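Local atomic coordinates of putative OMPA family lipoprotein (Burkholderia pseudomallei, PDB entry 4B5C), a protein that probably maintains outer membrane integrity as part of the Tol-Pal system, which is thought to act in outer membrane invagination during cell division. Residues Pro116-His121 / Ala127-Ala132. Residues are numbered along the deposited sequence; the frame is centred on the assembly and turned at random.
Sequences PVALGH and AQNRRA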
loop_
_atom_site.group_PDB
_atom_site.type_symbol
_atom_site.label_atom_id
_atom_site.label_comp_id
_atom_site.label_asym_id
_atom_site.label_seq_id
_atom_site.Cartn_x
_atom_site.Cartn_y
_atom_site.Cartn_z
ATOM N N PRO A 116 -8.969 9.825 5.034
ATOM C CA PRO A 116 -9.865 9.220 4.044
ATOM C C PRO A 116 -9.720 9.902 2.689
ATOM O O PRO A 116 -9.577 11.122 2.630
ATOM C CB PRO A 116 -11.256 9.484 4.625
ATOM C CG PRO A 116 -11.085 10.691 5.481
ATOM C CD PRO A 116 -9.709 10.567 6.070
ATOM N N VAL A 117 -9.746 9.122 1.616
ATOM C CA VAL A 117 -9.650 9.680 0.274
ATOM C C VAL A 117 -11.051 9.859 -0.311
ATOM O O VAL A 117 -11.261 10.663 -1.215
ATOM C CB VAL A 117 -8.798 8.785 -0.652
ATOM C CG1 VAL A 117 -9.508 7.469 -0.919
ATOM C CG2 VAL A 117 -8.495 9.501 -1.954
ATOM N N ALA A 118 -12.003 9.099 0.220
ATOM C CA ALA A 118 -13.403 9.217 -0.168
ATOM C C ALA A 118 -14.239 9.509 1.074
ATOM O O ALA A 118 -14.189 8.760 2.050
ATOM C CB ALA A 118 -13.882 7.949 -0.853
ATOM N N LEU A 119 -15.011 10.592 1.032
ATOM C CA LEU A 119 -15.720 11.071 2.216
ATOM C C LEU A 119 -17.120 10.484 2.390
ATOM O O LEU A 119 -17.761 10.699 3.420
ATOM C CB LEU A 119 -15.792 12.600 2.211
ATOM C CG LEU A 119 -14.445 13.317 2.287
ATOM C CD1 LEU A 119 -14.620 14.825 2.164
ATOM C CD2 LEU A 119 -13.725 12.955 3.578
ATOM N N GLY A 120 -17.593 9.745 1.392
ATOM C CA GLY A 120 -18.921 9.158 1.459
ATOM C C GLY A 120 -19.079 8.144 2.577
ATOM O O GLY A 120 -18.102 7.566 3.045
ATOM N N HIS A 121 -20.318 7.929 3.010
ATOM C CA HIS A 121 -20.609 6.929 4.033
ATOM C C HIS A 121 -21.332 5.736 3.425
ATOM O O HIS A 121 -22.389 5.327 3.904
ATOM C CB HIS A 121 -21.444 7.531 5.162
ATOM C CG HIS A 121 -20.776 8.673 5.862
ATOM N ND1 HIS A 121 -19.667 8.507 6.661
ATOM C CD2 HIS A 121 -21.063 9.996 5.881
ATOM C CE1 HIS A 121 -19.297 9.684 7.144
ATOM N NE2 HIS A 121 -20.128 10.601 6.686
ATOM N N ALA A 127 -14.641 1.355 0.292
ATOM C CA ALA A 127 -13.723 0.509 -0.460
ATOM C C ALA A 127 -12.496 1.284 -0.929
ATOM O O ALA A 127 -11.412 0.719 -1.067
ATOM C CB ALA A 127 -14.438 -0.119 -1.646
ATOM N N GLN A 128 -12.677 2.576 -1.180
ATOM C CA GLN A 128 -11.594 3.429 -1.651
ATOM C C GLN A 128 -10.645 3.794 -0.515
ATOM O O GLN A 128 -9.544 4.289 -0.752
ATOM C CB GLN A 128 -12.158 4.702 -2.288
ATOM C CG GLN A 128 -13.095 4.451 -3.461
ATOM C CD GLN A 128 -13.699 5.729 -4.011
ATOM O OE1 GLN A 128 -12.991 6.593 -4.530
ATOM N NE2 GLN A 128 -15.014 5.859 -3.892
ATOM N N ASN A 129 -11.076 3.544 0.718
ATOM C CA ASN A 129 -10.269 3.876 1.890
ATOM C C ASN A 129 -9.529 2.677 2.493
ATOM O O ASN A 129 -8.578 2.849 3.257
ATOM C CB ASN A 129 -11.117 4.582 2.951
ATOM C CG ASN A 129 -11.692 5.900 2.449
ATOM O OD1 ASN A 129 -11.158 6.513 1.522
ATOM N ND2 ASN A 129 -12.782 6.344 3.064
ATOM N N ARG A 130 -9.964 1.468 2.151
ATOM C CA ARG A 130 -9.248 0.260 2.557
ATOM C C ARG A 130 -8.089 0.041 1.593
ATOM O O ARG A 130 -8.203 -0.725 0.637
ATOM C CB ARG A 130 -10.184 -0.951 2.555
ATOM C CG ARG A 130 -11.346 -0.837 3.529
ATOM C CD ARG A 130 -12.104 -2.151 3.645
ATOM N NE ARG A 130 -12.769 -2.523 2.400
ATOM C CZ ARG A 130 -14.028 -2.216 2.107
ATOM N NH1 ARG A 130 -14.764 -1.529 2.971
ATOM N NH2 ARG A 130 -14.555 -2.596 0.949
ATOM N N ARG A 131 -6.972 0.714 1.853
ATOM C CA ARG A 131 -5.923 0.854 0.852
ATOM C C ARG A 131 -4.523 0.927 1.463
ATOM O O ARG A 131 -4.353 1.393 2.592
ATOM C CB ARG A 131 -6.189 2.120 0.034
ATOM C CG ARG A 131 -5.405 2.241 -1.263
ATOM C CD ARG A 131 -5.686 3.584 -1.926
ATOM N NE ARG A 131 -5.083 4.691 -1.188
ATOM C CZ ARG A 131 -5.678 5.347 -0.196
ATOM N NH1 ARG A 131 -6.904 5.015 0.184
ATOM N NH2 ARG A 131 -5.045 6.339 0.416
ATOM N N ALA A 132 -3.529 0.467 0.705
ATOM C CA ALA A 132 -2.124 0.631 1.066
ATOM C C ALA A 132 -1.389 1.283 -0.100
ATOM O O ALA A 132 -1.404 0.762 -1.212
ATOM C CB ALA A 132 -1.498 -0.717 1.395
#
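Asn-129, just before strand 131-136, uses its buried amide to hold the backbone of the surface loop at Val-117 and Ala-118. OD1 accepts two backbone bonds: Ala-118 N, 3.0 Å from Asn-129 OD1, sits on a lone pair in the carbonyl plane, whereas Val-117 N, also 3.0 Å from that OD1, stands 47° out of it. On the other branch, Asn-129 ND2 gives a nearly straight bond of 172° to Ala-118 O, close to the amide plane. With CG anti to the carbonyl carbon (chi1 -62°) the amide is directed at the loop, and three bonds fix its rotation. In this OmpA-like domain, the loop 116-121 leads from strand 106-112 into helix 123-127, so Asn-129, on the far side of that short helix, ties the loop leading into it to the chain leaving it for strand 131-136. Around the polar centre, Val-117 CG1 rests 3.2 Å from Gln-128 O and 3.7 Å from Arg-131 NH1, which itself bonds weakly to that carbonyl; the guanidinium's stronger partner is Asp-133, through a salt bridge. Further out, the Gln-128 amide lays a face against the Ala-118 methyl, CD 3.9 Å from Ala-118 CB, while its NE2 is hydrogen-bonded to Ala-124 O in the helix.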